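Local coordinates for protein Dhd127_a (Synthetic construct, PDB 6DLM) that pairs with a designed partner chain, Dhd127_b, to form a de novo coiled-coil heterodimer in which it contributes one helical hairpin, at residues L14-L18 and A59-V63. Residue numbers count along the deposited sequence, not the author numbering.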
ATOM      1  N   LEU A  14      -7.022  -9.632   0.611  1.00 13.60           N
ATOM      2  CA  LEU A  14      -6.956  -8.177   0.524  1.00 13.14           C
ATOM      3  C   LEU A  14      -5.546  -7.625   0.778  1.00 12.91           C
ATOM      4  O   LEU A  14      -5.109  -6.717   0.092  1.00 14.86           O
ATOM      5  CB  LEU A  14      -7.925  -7.530   1.508  1.00 16.21           C
ATOM      6  CG  LEU A  14      -9.396  -7.893   1.337  1.00 21.80           C
ATOM      7  CD1 LEU A  14     -10.224  -7.277   2.451  1.00 19.07           C
ATOM      8  CD2 LEU A  14      -9.904  -7.440  -0.017  1.00 38.44           C
ATOM      9  N   SER A  15      -4.849  -8.172   1.756  1.00 11.71           N
ATOM     10  CA  SER A  15      -3.502  -7.698   2.032  1.00 14.19           C
ATOM     11  C   SER A  15      -2.560  -7.921   0.847  1.00 14.95           C
ATOM     12  O   SER A  15      -1.835  -7.020   0.469  1.00 13.80           O
ATOM     13  CB  SER A  15      -2.952  -8.387   3.273  1.00 18.53           C
ATOM     14  OG  SER A  15      -3.785  -8.138   4.386  1.00 25.69           O
ATOM     15  N   GLN A  16      -2.590  -9.107   0.256  1.00 10.10           N
ATOM     16  CA  GLN A  16      -1.744  -9.373  -0.905  1.00 12.50           C
ATOM     17  C   GLN A  16      -2.101  -8.449  -2.080  1.00 14.18           C
ATOM     18  O   GLN A  16      -1.224  -7.925  -2.732  1.00 13.57           O
ATOM     19  CB  GLN A  16      -1.844 -10.834  -1.328  1.00 11.28           C
ATOM     20  CG  GLN A  16      -1.349 -11.792  -0.268  1.00 18.68           C
ATOM     21  CD  GLN A  16      -1.208 -13.204  -0.789  1.00 14.81           C
ATOM     22  OE1 GLN A  16      -2.126 -13.746  -1.380  1.00 13.83           O
ATOM     23  NE2 GLN A  16      -0.055 -13.804  -0.559  1.00 13.25           N
ATOM     24  N   HIS A  17      -3.385  -8.238  -2.306  1.00 13.71           N
ATOM     25  CA  HIS A  17      -3.815  -7.341  -3.366  1.00 16.57           C
ATOM     26  C   HIS A  17      -3.296  -5.914  -3.111  1.00 11.29           C
ATOM     27  O   HIS A  17      -2.786  -5.274  -4.007  1.00 13.46           O
ATOM     28  CB  HIS A  17      -5.339  -7.340  -3.429  1.00 16.18           C
ATOM     29  CG  HIS A  17      -5.909  -6.250  -4.275  1.00 17.56           C
ATOM     30  ND1 HIS A  17      -6.539  -5.150  -3.742  1.00 28.95           N
ATOM     31  CD2 HIS A  17      -5.948  -6.091  -5.616  1.00 19.77           C
ATOM     32  CE1 HIS A  17      -6.942  -4.358  -4.716  1.00 23.29           C
ATOM     33  NE2 HIS A  17      -6.594  -4.905  -5.864  1.00 29.12           N
ATOM     34  N   LEU A  18      -3.393  -5.461  -1.874  1.00 13.14           N
ATOM     35  CA  LEU A  18      -2.913  -4.136  -1.521  1.00 11.21           C
ATOM     36  C   LEU A  18      -1.397  -4.012  -1.774  1.00 11.46           C
ATOM     37  O   LEU A  18      -0.944  -3.009  -2.293  1.00 13.69           O
ATOM     38  CB  LEU A  18      -3.247  -3.867  -0.063  1.00 14.42           C
ATOM     39  CG  LEU A  18      -2.883  -2.548   0.594  1.00 16.35           C
ATOM     40  CD1 LEU A  18      -3.417  -1.350  -0.169  1.00 18.32           C
ATOM     41  CD2 LEU A  18      -3.433  -2.575   2.006  1.00 18.60           C
ATOM     42  N   ALA A  59      -8.750   0.407  -1.109  1.00 18.05           N
ATOM     43  CA  ALA A  59      -8.311  -0.895  -0.600  1.00 17.57           C
ATOM     44  C   ALA A  59      -7.964  -0.831   0.898  1.00 20.88           C
ATOM     45  O   ALA A  59      -8.325  -1.715   1.654  1.00 18.13           O
ATOM     46  CB  ALA A  59      -7.129  -1.406  -1.397  1.00 22.28           C
ATOM     47  N   VAL A  60      -7.288   0.228   1.308  1.00 14.60           N
ATOM     48  CA  VAL A  60      -6.974   0.397   2.709  1.00 13.22           C
ATOM     49  C   VAL A  60      -8.256   0.517   3.549  1.00 16.51           C
ATOM     50  O   VAL A  60      -8.341  -0.070   4.603  1.00 15.24           O
ATOM     51  CB  VAL A  60      -6.089   1.626   2.935  1.00 13.20           C
ATOM     52  CG1 VAL A  60      -5.911   1.876   4.421  1.00 20.78           C
ATOM     53  CG2 VAL A  60      -4.752   1.432   2.243  1.00 15.80           C
ATOM     54  N   ARG A  61      -9.252   1.240   3.058  1.00 16.04           N
ATOM     55  CA  ARG A  61     -10.498   1.348   3.807  1.00 17.18           C
ATOM     56  C   ARG A  61     -11.169  -0.018   3.988  1.00 18.18           C
ATOM     57  O   ARG A  61     -11.603  -0.336   5.078  1.00 17.22           O
ATOM     58  CB  ARG A  61     -11.471   2.304   3.114  1.00 18.65           C
ATOM     59  CG  ARG A  61     -11.086   3.763   3.237  1.00 24.87           C
ATOM     60  CD  ARG A  61     -12.216   4.679   2.779  1.00 27.93           C
ATOM     61  NE  ARG A  61     -12.397   4.662   1.333  1.00 29.40           N
ATOM     62  CZ  ARG A  61     -11.779   5.485   0.497  1.00 26.03           C
ATOM     63  NH1 ARG A  61     -10.938   6.391   0.958  1.00 26.48           N
ATOM     64  NH2 ARG A  61     -12.008   5.400  -0.798  1.00 32.22           N
ATOM     65  N   GLU A  62     -11.237  -0.834   2.938  1.00 20.03           N
ATOM     66  CA  GLU A  62     -11.825  -2.160   3.070  1.00 21.41           C
ATOM     67  C   GLU A  62     -11.042  -3.056   4.046  1.00 17.55           C
ATOM     68  O   GLU A  62     -11.647  -3.844   4.753  1.00 16.08           O
ATOM     69  CB  GLU A  62     -11.997  -2.853   1.720  1.00 18.76           C
ATOM     70  CG  GLU A  62     -12.755  -4.172   1.808  1.00 29.24           C
ATOM     71  CD  GLU A  62     -14.101  -4.068   2.513  1.00 29.51           C
ATOM     72  OE1 GLU A  62     -14.752  -3.018   2.425  1.00 22.92           O
ATOM     73  OE2 GLU A  62     -14.509  -5.051   3.157  1.00 28.03           O
ATOM     74  N   VAL A  63      -9.721  -2.927   4.075  1.00 18.97           N
ATOM     75  CA  VAL A  63      -8.930  -3.732   4.981  1.00 18.98           C
ATOM     76  C   VAL A  63      -9.329  -3.388   6.405  1.00 17.06           C
ATOM     77  O   VAL A  63      -9.462  -4.255   7.245  1.00 14.58           O
ATOM     78  CB  VAL A  63      -7.421  -3.486   4.797  1.00 16.54           C
ATOM     79  CG1 VAL A  63      -6.643  -4.103   5.941  1.00 13.98           C
ATOM     80  CG2 VAL A  63      -6.959  -4.031   3.455  1.00 15.42           C
TER
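Apolar side chains interlock here between the two arms of the helical hairpin that this chain contributes to a designed coiled-coil heterodimer. Segment 14-18 belongs to helix 3-37 and segment 59-63 to helix 44-73; they run antiparallel at 160°, their axes 10.1 Å apart. The example illustrates how residues four apart, about one helical turn, present one face: Leu14 and Leu18 lie opposite Val63 and Ala59, with CA-CA distances of 6.6 Å for Leu14-Val63 and 6.4 Å for Leu18-Ala59. Leu18 touches three residues of the other helix, its CD1 3.9 Å from both Ala59 CB and Val60 CG2 and its CD2 4.1 Å from Val63 CG2. The small Ala59 leaves room for this leucine, and also meets the edge of the His17 ring, where CE1 lies 4.4 Å from Ala59 CB. One turn away, Leu14 CB touches Val63 CG2 at 4.1 Å, while Leu14 CD1 lies 4.1 Å from the aliphatic CG of exposed Glu62. Leu18 and Val63 also pack on Ile22 and Leu19 of the Dhd127_b chain, so the hairpin's inner face continues into the dimer interface. The segments are thus joined by dispersion and the partial burial of apolar side chains, with no directional polar bond between them.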